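PDB 4P4G: shikimate 5-dehydrogenase AroE (5-dehydroshikimate reductase) from Mycobacterium tuberculosis, which probably catalyses the reversible, NADP(H)-dependent reduction of 3-dehydroshikimate to shikimate, the fourth step of the seven-step route to chorismate. Local coordinates for residues A[50-55]-A[73-78]; A[127-132]-A[189-194]; A[83-88]-A[158-163]; A[221-226]-A[231-236]. One frame throughout, in Å; residues are numbered along the deposited sequence.

Contact 1. Residues A[50-55]-A[73-78]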
loop_
_atom_site.group_PDB
_atom_site.type_symbol
_atom_site.label_atom_id
_atom_site.label_comp_id
_atom_site.label_asym_id
_atom_site.label_seq_id
_atom_site.Cartn_x
_atom_site.Cartn_y
_atom_site.Cartn_z
ATOM N N VAL A 50 -13.279 10.637 14.449
ATOM C CA VAL A 50 -14.446 10.353 15.290
ATOM C C VAL A 50 -14.695 8.839 15.404
ATOM O O VAL A 50 -15.052 8.332 16.476
ATOM C CB VAL A 50 -15.699 11.093 14.795
ATOM C CG1 VAL A 50 -16.934 10.598 15.539
ATOM C CG2 VAL A 50 -15.538 12.591 15.016
ATOM N N VAL A 51 -14.489 8.116 14.310
ATOM C CA VAL A 51 -14.592 6.659 14.355
ATOM C C VAL A 51 -13.553 6.048 15.309
ATOM O O VAL A 51 -13.898 5.325 16.253
ATOM C CB VAL A 51 -14.457 6.053 12.952
ATOM C CG1 VAL A 51 -14.327 4.541 13.035
ATOM C CG2 VAL A 51 -15.665 6.457 12.086
ATOM N N VAL A 52 -12.282 6.357 15.082
ATOM C CA VAL A 52 -11.225 5.790 15.925
ATOM C C VAL A 52 -11.306 6.295 17.364
ATOM O O VAL A 52 -11.080 5.536 18.314
ATOM C CB VAL A 52 -9.819 6.044 15.347
ATOM C CG1 VAL A 52 -8.766 5.350 16.207
ATOM C CG2 VAL A 52 -9.721 5.528 13.930
ATOM N N GLY A 53 -11.662 7.570 17.528
ATOM C CA GLY A 53 -11.781 8.164 18.849
ATOM C C GLY A 53 -12.907 7.555 19.663
ATOM O O GLY A 53 -12.980 7.737 20.880
ATOM N N GLY A 54 -13.808 6.852 18.987
ATOM C CA GLY A 54 -14.932 6.226 19.655
ATOM C C GLY A 54 -14.672 4.805 20.120
ATOM O O GLY A 54 -15.480 4.253 20.864
ATOM N N PHE A 55 -13.545 4.222 19.712
ATOM C CA PHE A 55 -13.234 2.828 20.041
ATOM C C PHE A 55 -13.046 2.597 21.532
ATOM O O PHE A 55 -12.451 3.424 22.224
ATOM C CB PHE A 55 -11.968 2.349 19.320
ATOM C CG PHE A 55 -12.144 2.123 17.845
ATOM C CD1 PHE A 55 -13.395 1.850 17.301
ATOM C CD2 PHE A 55 -11.048 2.179 17.002
ATOM C CE1 PHE A 55 -13.541 1.636 15.925
ATOM C CE2 PHE A 55 -11.190 1.978 15.639
ATOM C CZ PHE A 55 -12.438 1.700 15.102
ATOM N N LEU A 73 -2.212 9.347 9.760
ATOM C CA LEU A 73 -0.947 9.882 10.247
ATOM C C LEU A 73 -1.184 11.079 11.164
ATOM O O LEU A 73 -0.591 11.181 12.243
ATOM C CB LEU A 73 -0.057 10.312 9.080
ATOM C CG LEU A 73 1.333 10.764 9.535
ATOM C CD1 LEU A 73 2.297 9.614 9.464
ATOM C CD2 LEU A 73 1.836 11.948 8.721
ATOM N N ARG A 74 -2.055 11.982 10.740
ATOM C CA ARG A 74 -2.314 13.182 11.531
ATOM C C ARG A 74 -2.981 12.869 12.869
ATOM O O ARG A 74 -2.749 13.565 13.872
ATOM C CB ARG A 74 -3.200 14.147 10.751
ATOM C CG ARG A 74 -2.514 14.771 9.558
ATOM C CD ARG A 74 -3.384 15.880 8.998
ATOM N NE ARG A 74 -4.725 15.431 8.623
ATOM C CZ ARG A 74 -5.074 15.051 7.398
ATOM N NH1 ARG A 74 -4.179 15.032 6.420
ATOM N NH2 ARG A 74 -6.329 14.682 7.152
ATOM N N PHE A 75 -3.831 11.850 12.872
ATOM C CA PHE A 75 -4.633 11.520 14.048
ATOM C C PHE A 75 -3.764 10.996 15.185
ATOM O O PHE A 75 -3.985 11.322 16.355
ATOM C CB PHE A 75 -5.695 10.482 13.680
ATOM C CG PHE A 75 -6.394 9.888 14.874
ATOM C CD1 PHE A 75 -7.397 10.594 15.524
ATOM C CD2 PHE A 75 -6.056 8.619 15.335
ATOM C CE1 PHE A 75 -8.049 10.051 16.626
ATOM C CE2 PHE A 75 -6.698 8.074 16.437
ATOM C CZ PHE A 75 -7.700 8.788 17.075
ATOM N N ALA A 76 -2.777 10.176 14.835
ATOM C CA ALA A 76 -1.897 9.554 15.818
ATOM C C ALA A 76 -1.055 10.573 16.567
ATOM O O ALA A 76 -0.575 11.546 15.984
ATOM C CB ALA A 76 -0.996 8.543 15.143
ATOM N N ASP A 77 -0.855 10.343 17.861
ATOM C CA ASP A 77 -0.013 11.241 18.645
ATOM C C ASP A 77 1.460 10.810 18.663
ATOM O O ASP A 77 2.338 11.600 19.034
ATOM C CB ASP A 77 -0.564 11.373 20.065
ATOM C CG ASP A 77 -1.006 10.046 20.635
ATOM O OD1 ASP A 77 -2.180 9.642 20.408
ATOM O OD2 ASP A 77 -0.172 9.400 21.305
ATOM N N GLU A 78 1.730 9.560 18.279
ATOM C CA GLU A 78 3.099 9.083 18.074
ATOM C C GLU A 78 3.152 8.503 16.678
ATOM O O GLU A 78 2.164 7.959 16.208
ATOM C CB GLU A 78 3.452 7.911 18.994
ATOM C CG GLU A 78 3.392 8.097 20.488
ATOM C CD GLU A 78 3.742 6.787 21.188
ATOM O OE1 GLU A 78 3.204 6.511 22.281
ATOM O OE2 GLU A 78 4.550 6.021 20.620
#

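Contact 2. Residues A[127-132]-A[189-194]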
loop_
_atom_site.group_PDB
_atom_site.type_symbol
_atom_site.label_atom_id
_atom_site.label_comp_id
_atom_site.label_asym_id
_atom_site.label_seq_id
_atom_site.Cartn_x
_atom_site.Cartn_y
_atom_site.Cartn_z
ATOM N N GLY A 127 -2.184 8.159 -1.020
ATOM C CA GLY A 127 -1.544 7.737 0.218
ATOM C C GLY A 127 -0.606 6.545 0.123
ATOM O O GLY A 127 0.220 6.339 1.012
ATOM N N THR A 128 -0.723 5.759 -0.945
ATOM C CA THR A 128 0.136 4.600 -1.137
ATOM C C THR A 128 1.375 4.976 -1.964
ATOM O O THR A 128 2.414 4.317 -1.890
ATOM C CB THR A 128 -0.635 3.450 -1.818
ATOM O OG1 THR A 128 -1.807 3.144 -1.046
ATOM C CG2 THR A 128 0.232 2.206 -1.920
ATOM N N ALA A 129 1.272 6.052 -2.736
ATOM C CA ALA A 129 2.404 6.470 -3.576
ATOM C C ALA A 129 3.733 6.735 -2.842
ATOM O O ALA A 129 4.786 6.325 -3.323
ATOM C CB ALA A 129 2.019 7.678 -4.448
ATOM N N PRO A 130 3.707 7.438 -1.698
ATOM C CA PRO A 130 5.008 7.629 -1.044
ATOM C C PRO A 130 5.579 6.337 -0.470
ATOM O O PRO A 130 6.796 6.206 -0.412
ATOM C CB PRO A 130 4.710 8.640 0.064
ATOM C CG PRO A 130 3.231 8.561 0.286
ATOM C CD PRO A 130 2.629 8.188 -1.026
ATOM N N ALA A 131 4.723 5.399 -0.066
ATOM C CA ALA A 131 5.201 4.085 0.353
ATOM C C ALA A 131 5.865 3.346 -0.796
ATOM O O ALA A 131 6.846 2.632 -0.596
ATOM C CB ALA A 131 4.070 3.261 0.938
ATOM N N ALA A 132 5.326 3.499 -2.004
ATOM C CA ALA A 132 5.960 2.898 -3.173
ATOM C C ALA A 132 7.345 3.511 -3.407
ATOM O O ALA A 132 8.280 2.798 -3.755
ATOM C CB ALA A 132 5.094 3.048 -4.395
ATOM N N VAL A 189 5.174 0.557 -10.382
ATOM C CA VAL A 189 4.243 0.356 -9.278
ATOM C C VAL A 189 3.058 1.286 -9.470
ATOM O O VAL A 189 3.219 2.513 -9.477
ATOM C CB VAL A 189 4.882 0.609 -7.911
ATOM C CG1 VAL A 189 3.852 0.353 -6.810
ATOM C CG2 VAL A 189 6.132 -0.271 -7.722
ATOM N N SER A 190 1.870 0.714 -9.637
ATOM C CA SER A 190 0.681 1.539 -9.905
ATOM C C SER A 190 -0.199 1.709 -8.684
ATOM O O SER A 190 -0.677 0.724 -8.106
ATOM C CB SER A 190 -0.149 0.946 -11.043
ATOM O OG SER A 190 -1.298 1.752 -11.269
ATOM N N THR A 191 -0.435 2.960 -8.294
ATOM C CA THR A 191 -1.312 3.228 -7.152
ATOM C C THR A 191 -2.573 4.005 -7.532
ATOM O O THR A 191 -3.305 4.474 -6.652
ATOM C CB THR A 191 -0.561 3.948 -5.995
ATOM O OG1 THR A 191 -0.286 5.307 -6.353
ATOM C CG2 THR A 191 0.758 3.250 -5.674
ATOM N N ILE A 192 -2.833 4.133 -8.835
ATOM C CA ILE A 192 -3.998 4.869 -9.333
ATOM C C ILE A 192 -5.193 3.936 -9.566
ATOM O O ILE A 192 -5.015 2.710 -9.619
ATOM C CB ILE A 192 -3.682 5.650 -10.639
ATOM C CG1 ILE A 192 -3.189 4.713 -11.743
ATOM C CG2 ILE A 192 -2.678 6.738 -10.367
ATOM C CD1 ILE A 192 -2.936 5.440 -13.069
ATOM N N PRO A 193 -6.414 4.502 -9.682
ATOM C CA PRO A 193 -7.580 3.638 -9.923
ATOM C C PRO A 193 -7.438 2.888 -11.238
ATOM O O PRO A 193 -6.802 3.397 -12.164
ATOM C CB PRO A 193 -8.738 4.628 -10.021
ATOM C CG PRO A 193 -8.311 5.781 -9.167
ATOM C CD PRO A 193 -6.818 5.890 -9.380
ATOM N N ALA A 194 -8.018 1.696 -11.319
ATOM C CA ALA A 194 -7.895 0.883 -12.526
ATOM C C ALA A 194 -8.540 1.589 -13.716
ATOM O O ALA A 194 -8.084 1.451 -14.851
ATOM C CB ALA A 194 -8.525 -0.501 -12.303
#

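Contact 3. Residues A[83-88]-A[158-163]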
loop_
_atom_site.group_PDB
_atom_site.type_symbol
_atom_site.label_atom_id
_atom_site.label_comp_id
_atom_site.label_asym_id
_atom_site.label_seq_id
_atom_site.Cartn_x
_atom_site.Cartn_y
_atom_site.Cartn_z
ATOM N N ALA A 83 6.697 5.891 9.195
ATOM C CA ALA A 83 5.491 6.683 8.936
ATOM C C ALA A 83 5.857 8.156 8.775
ATOM O O ALA A 83 5.346 8.844 7.881
ATOM C CB ALA A 83 4.461 6.507 10.057
ATOM N N ASP A 84 6.735 8.648 9.649
ATOM C CA ASP A 84 7.182 10.033 9.573
ATOM C C ASP A 84 7.917 10.322 8.269
ATOM O O ASP A 84 7.869 11.440 7.765
ATOM C CB ASP A 84 8.072 10.391 10.763
ATOM C CG ASP A 84 7.291 10.985 11.907
ATOM O OD1 ASP A 84 6.135 11.395 11.677
ATOM O OD2 ASP A 84 7.836 11.050 13.029
ATOM N N LEU A 85 8.585 9.309 7.729
ATOM C CA LEU A 85 9.330 9.455 6.485
ATOM C C LEU A 85 8.394 9.472 5.273
ATOM O O LEU A 85 8.512 10.341 4.395
ATOM C CB LEU A 85 10.353 8.323 6.349
ATOM C CG LEU A 85 11.222 8.302 5.090
ATOM C CD1 LEU A 85 12.283 9.404 5.138
ATOM C CD2 LEU A 85 11.859 6.918 4.914
ATOM N N VAL A 86 7.483 8.501 5.232
ATOM C CA VAL A 86 6.526 8.350 4.137
ATOM C C VAL A 86 5.525 9.492 4.091
ATOM O O VAL A 86 5.229 10.030 3.022
ATOM C CB VAL A 86 5.765 7.010 4.246
ATOM C CG1 VAL A 86 4.636 6.943 3.238
ATOM C CG2 VAL A 86 6.719 5.864 4.027
ATOM N N GLY A 87 4.998 9.876 5.248
ATOM C CA GLY A 87 4.011 10.939 5.271
ATOM C C GLY A 87 2.580 10.460 5.187
ATOM O O GLY A 87 1.657 11.265 5.009
ATOM N N SER A 88 2.384 9.151 5.326
ATOM C CA SER A 88 1.044 8.596 5.429
ATOM C C SER A 88 1.143 7.333 6.260
ATOM O O SER A 88 2.248 6.812 6.491
ATOM C CB SER A 88 0.450 8.305 4.049
ATOM O OG SER A 88 1.137 7.238 3.427
ATOM N N VAL A 158 8.736 13.818 -5.371
ATOM C CA VAL A 158 10.100 14.032 -5.850
ATOM C C VAL A 158 11.057 14.406 -4.714
ATOM O O VAL A 158 12.165 13.873 -4.639
ATOM C CB VAL A 158 10.139 15.079 -6.978
ATOM C CG1 VAL A 158 11.573 15.479 -7.293
ATOM C CG2 VAL A 158 9.427 14.539 -8.210
ATOM N N ASP A 159 10.635 15.308 -3.825
ATOM C CA ASP A 159 11.453 15.656 -2.661
ATOM C C ASP A 159 11.730 14.460 -1.766
ATOM O O ASP A 159 12.852 14.287 -1.289
ATOM C CB ASP A 159 10.795 16.750 -1.820
ATOM C CG ASP A 159 11.584 17.062 -0.549
ATOM O OD1 ASP A 159 12.684 17.660 -0.656
ATOM O OD2 ASP A 159 11.105 16.714 0.558
ATOM N N LEU A 160 10.697 13.655 -1.528
ATOM C CA LEU A 160 10.826 12.448 -0.717
ATOM C C LEU A 160 11.862 11.505 -1.308
ATOM O O LEU A 160 12.809 11.097 -0.625
ATOM C CB LEU A 160 9.483 11.739 -0.600
ATOM C CG LEU A 160 9.542 10.398 0.132
ATOM C CD1 LEU A 160 10.111 10.578 1.537
ATOM C CD2 LEU A 160 8.169 9.761 0.177
ATOM N N GLY A 161 11.691 11.187 -2.587
ATOM C CA GLY A 161 12.646 10.358 -3.306
ATOM C C GLY A 161 14.067 10.871 -3.180
ATOM O O GLY A 161 14.994 10.106 -2.894
ATOM N N THR A 162 14.239 12.174 -3.384
ATOM C CA THR A 162 15.555 12.790 -3.301
ATOM C C THR A 162 16.152 12.650 -1.903
ATOM O O THR A 162 17.337 12.356 -1.758
ATOM C CB THR A 162 15.512 14.268 -3.726
ATOM O OG1 THR A 162 14.811 14.386 -4.973
ATOM C CG2 THR A 162 16.917 14.807 -3.901
ATOM N N ARG A 163 15.325 12.829 -0.873
ATOM C CA ARG A 163 15.786 12.698 0.508
ATOM C C ARG A 163 16.180 11.275 0.931
ATOM O O ARG A 163 16.971 11.105 1.864
ATOM C CB ARG A 163 14.751 13.273 1.480
ATOM C CG ARG A 163 14.749 14.792 1.530
ATOM C CD ARG A 163 13.833 15.328 2.627
ATOM N NE ARG A 163 12.433 15.333 2.222
ATOM C CZ ARG A 163 11.533 14.446 2.631
ATOM N NH1 ARG A 163 11.883 13.480 3.468
ATOM N NH2 ARG A 163 10.279 14.531 2.208
#

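Contact 4. Residues A[221-226]-A[231-236]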
loop_
_atom_site.group_PDB
_atom_site.type_symbol
_atom_site.label_atom_id
_atom_site.label_comp_id
_atom_site.label_asym_id
_atom_site.label_seq_id
_atom_site.Cartn_x
_atom_site.Cartn_y
_atom_site.Cartn_z
ATOM N N PRO A 221 -7.359 -3.578 -16.303
ATOM C CA PRO A 221 -6.963 -3.402 -17.703
ATOM C C PRO A 221 -5.456 -3.271 -17.867
ATOM O O PRO A 221 -4.890 -3.832 -18.818
ATOM C CB PRO A 221 -7.682 -2.103 -18.107
ATOM C CG PRO A 221 -8.943 -2.147 -17.284
ATOM C CD PRO A 221 -8.510 -2.718 -15.946
ATOM N N LEU A 222 -4.812 -2.551 -16.948
ATOM C CA LEU A 222 -3.361 -2.399 -16.963
ATOM C C LEU A 222 -2.651 -3.740 -16.832
ATOM O O LEU A 222 -1.715 -4.029 -17.570
ATOM C CB LEU A 222 -2.920 -1.473 -15.832
ATOM C CG LEU A 222 -1.409 -1.236 -15.787
ATOM C CD1 LEU A 222 -0.926 -0.687 -17.127
ATOM C CD2 LEU A 222 -1.033 -0.307 -14.641
ATOM N N ALA A 223 -3.097 -4.560 -15.884
ATOM C CA ALA A 223 -2.522 -5.892 -15.687
ATOM C C ALA A 223 -2.710 -6.779 -16.918
ATOM O O ALA A 223 -1.809 -7.523 -17.292
ATOM C CB ALA A 223 -3.111 -6.547 -14.448
ATOM N N ALA A 224 -3.879 -6.705 -17.554
ATOM C CA ALA A 224 -4.113 -7.488 -18.769
ATOM C C ALA A 224 -3.170 -7.077 -19.891
ATOM O O ALA A 224 -2.710 -7.916 -20.663
ATOM C CB ALA A 224 -5.562 -7.366 -19.220
ATOM N N ALA A 225 -2.910 -5.776 -19.988
ATOM C CA ALA A 225 -2.042 -5.228 -21.028
ATOM C C ALA A 225 -0.587 -5.660 -20.852
ATOM O O ALA A 225 0.056 -6.124 -21.797
ATOM C CB ALA A 225 -2.154 -3.701 -21.040
ATOM N N VAL A 226 -0.063 -5.472 -19.645
ATOM C CA VAL A 226 1.302 -5.893 -19.322
ATOM C C VAL A 226 1.465 -7.399 -19.509
ATOM O O VAL A 226 2.426 -7.854 -20.128
ATOM C CB VAL A 226 1.676 -5.493 -17.871
ATOM C CG1 VAL A 226 3.015 -6.084 -17.471
ATOM C CG2 VAL A 226 1.711 -3.980 -17.733
ATOM N N GLY A 231 5.098 -9.000 -19.924
ATOM C CA GLY A 231 5.624 -8.515 -18.660
ATOM C C GLY A 231 5.177 -9.353 -17.483
ATOM O O GLY A 231 4.203 -10.099 -17.588
ATOM N N ARG A 232 5.893 -9.245 -16.367
ATOM C CA ARG A 232 5.499 -9.910 -15.131
ATOM C C ARG A 232 4.433 -9.134 -14.383
ATOM O O ARG A 232 4.617 -7.958 -14.077
ATOM C CB ARG A 232 6.696 -10.114 -14.207
ATOM C CG ARG A 232 6.271 -10.742 -12.893
ATOM C CD ARG A 232 7.415 -11.020 -11.954
ATOM N NE ARG A 232 6.919 -11.755 -10.793
ATOM C CZ ARG A 232 7.509 -11.768 -9.605
ATOM N NH1 ARG A 232 8.623 -11.081 -9.407
ATOM N NH2 ARG A 232 6.974 -12.469 -8.616
ATOM N N VAL A 233 3.323 -9.796 -14.067
ATOM C CA VAL A 233 2.230 -9.133 -13.350
ATOM C C VAL A 233 2.145 -9.609 -11.905
ATOM O O VAL A 233 2.024 -10.816 -11.642
ATOM C CB VAL A 233 0.880 -9.376 -14.042
ATOM C CG1 VAL A 233 -0.256 -8.813 -13.195
ATOM C CG2 VAL A 233 0.874 -8.743 -15.437
ATOM N N ILE A 234 2.191 -8.658 -10.973
ATOM C CA ILE A 234 2.046 -8.957 -9.548
ATOM C C ILE A 234 0.812 -8.225 -9.029
ATOM O O ILE A 234 0.729 -6.993 -9.092
ATOM C CB ILE A 234 3.297 -8.527 -8.753
ATOM C CG1 ILE A 234 4.561 -9.107 -9.392
ATOM C CG2 ILE A 234 3.183 -8.944 -7.290
ATOM C CD1 ILE A 234 5.840 -8.442 -8.933
ATOM N N SER A 235 -0.162 -8.979 -8.532
ATOM C CA SER A 235 -1.431 -8.374 -8.137
ATOM C C SER A 235 -1.349 -7.718 -6.766
ATOM O O SER A 235 -0.403 -7.950 -5.997
ATOM C CB SER A 235 -2.547 -9.409 -8.133
ATOM O OG SER A 235 -2.639 -10.040 -6.883
ATOM N N GLY A 236 -2.357 -6.908 -6.460
ATOM C CA GLY A 236 -2.457 -6.228 -5.179
ATOM C C GLY A 236 -2.561 -7.177 -4.003
ATOM O O GLY A 236 -2.324 -6.789 -2.853
#

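Contact 1. Residues A[50-55]-A[73-78]
Val52 and Phe75, the closest pair of backbone positions, have CA atoms 8.9 Å apart, so that contact is made mainly by side chains. Val52 lies on helix 48-53, and the chain beyond it turns over with Phe55 N hydrogen-bonded to Val52 O at 3.1 Å. Phe75 ends helix 69-75, as Ala76 is the first residue to leave helical angles. Val52 and Phe75 both start out toward each other. Phe75 holds CG anti to its own backbone N (chi1 169°), which extends the ring outward from its helix until its far end reaches Val52. Val52 answers with one branch: CG1 lies 3.4 Å from Phe75 CE2 and 3.7 Å from Phe75 CZ, a tight fit, while Val52 CB stands 3.9 Å from Phe75 CZ. The branch comes to the ring obliquely. Gly53 adds backbone alone, its N lying 4.2 Å from Phe75 CZ. Both helices belong to the substrate-binding domain, where they lie against its mixed sheet: Val52 touches Leu11, Phe75 touches Leu92, and Trp99 meets both Val52 and the Phe75 ring. No hydrogen bond or salt bridge crosses between the segments; a branched aliphatic group fitted against a long flat ring joins the two helices by van der Waals contact and, on the buried Val52 side, probably by exclusion of water.

Contact 2. Residues A[127-132]-A[189-194]
Thr191 turns its two branches against Thr128 and Ala129 by a chi1 of 72°: OG1 sits between the backbone N and the carbonyl carbon, and CG2 lies anti to that carbon. Thr128, with chi1 -55°, puts CG2 anti to its backbone N, which leaves the methyl facing Thr191 and OG1 beside the backbone N. The setting is a Rossmann-type domain, in which Ala129, near the beginning of helix 129-139, ends a GxGxxA-like sequence that follows strand 119-123, consistent with NADP binding. Strand 187-190 is the parallel neighbour of strand 119-123, and Thr191 follows its end. The threonine methyls touch obliquely, Thr128 CG2 to Thr191 CG2 at 3.9 Å. Threonine suits both places because each keeps a methyl for this contact and a hydroxyl for a partner elsewhere: Thr191 OG1 is hydrogen-bonded to Leu123 O, and Thr128 OG1 to NZ of Lys69, a residue of the shikimate pocket. The small Ala129 lets the helix start come close, its CA 6.1 Å from that of Thr191, and its CB rests 3.8 Å from Thr191 OG1. One turn further along, the buried methyl of Ala132 meets a single valine branch, Ala132 CB lying 3.8 Å from Val189 CG1.

Contact 3. Residues A[83-88]-A[158-163]
Val86 and Leu160 bring two helices together at a CA separation of 7.7 Å, where helix 81-86 comes to its end. Its last turn is closed by Gly87 N, hydrogen-bonded to Ala83 O at 2.8 Å, and Gly87 adopts a positive phi (92°), a conformation natural to glycine. Leu160 carries the contact. With CG anti to its backbone N (chi1 175°) it reaches the end of the other helix, where CD1 lies 3.3 Å from Leu85 O and CD2 4.1 Å from Val86 O. Leucine suits the place because its two methyls meet both carbonyl oxygens by van der Waals contact, without polar bonding. Side chain to side chain the fit is looser, Leu160 CD1 to Leu85 CG being 4.4 Å. The pair spans two domains, since helix 81-86 belongs to the substrate-binding domain and helix 151-163 connects strands 143-148 and 167-172 of the Rossmann-type sheet. Pro130 of helix 129-139 touches both Val86 and Leu160. On the solvent side, Leu85 CD1 approaches the edge of the exposed Arg163 guanidinium near its plane. Arginine is long enough to reach back one turn side-on, NE and NH2 both gripping Asp159 OD2 in a salt bridge, Arg163 NH2 at 2.9 Å.

Contact 4. Residues A[221-226]-A[231-236]
Val233 faces the helix of Ala223 and Val226; its CB leaves strand 232-234 toward that helix, and the contacts are made by the two methyls beyond it. With CG1 anti to the backbone N (chi1 174°), the two methyls spread over different parts of the helix surface. CG1 meets the methyl of Ala223, 3.9 Å from Ala223 CB. CG2 is the busier branch: it sits 3.5 Å from Ala223 O and 4.0 Å from Val226 CG1, and so lies between the backbone of one helical residue and the side chain of another. Alanine suits position 223 because its short side chain lets the strand come near, with the CA atoms of Ala223 and Val233 6.2 Å apart. The axes of helix segment 221-226 and strand 232-234 run at 154°, nearly antiparallel, 8.2 Å apart at closest. This is the second half of a beta-alpha-beta unit, strand 209-212, helix 221-229, strand 232-234, whose last strand lies at one margin of the parallel sheet. Val226 also touches Leu210 of strand 209-212, and thus joins both strands of the unit. At the turn end the chain doubles back closely: Gly231 suits this place because a side chain there would run into Val226 CG1, which lies 3.8 Å from Gly231 CA. There the backbone supplies the polar link, Gly231 N donating to Val226 O at 2.9 Å with an N-H...O angle of 149°. The chemistry is therefore divided: aliphatic packing holds the helix against the strand, and one backbone hydrogen bond spans the turn where the chain returns.

Contacts 2 and 3 interlock: their segments alternate along the chain, their centres lie 14 Å apart, and Gly127 O and Ser88 OG, 2.7 Å apart, probably share a hydrogen bond. Contact 1 reaches contact 3 through Leu73, whose CD1 packs 3.5 Å from Ala83 O. Contact 4 joins contact 2 on the same parallel sheet, with Ser190 CB 3.9 Å from Leu222 CD2. Contacts 1 and 4 lie on opposite sides of the chain's centre, their own centres 35 Å apart. The bound shikimate lies between the domains, about 5 Å from the side chain of Thr128, about 10 Å from that of Val86 and about 13 Å from that of Val52.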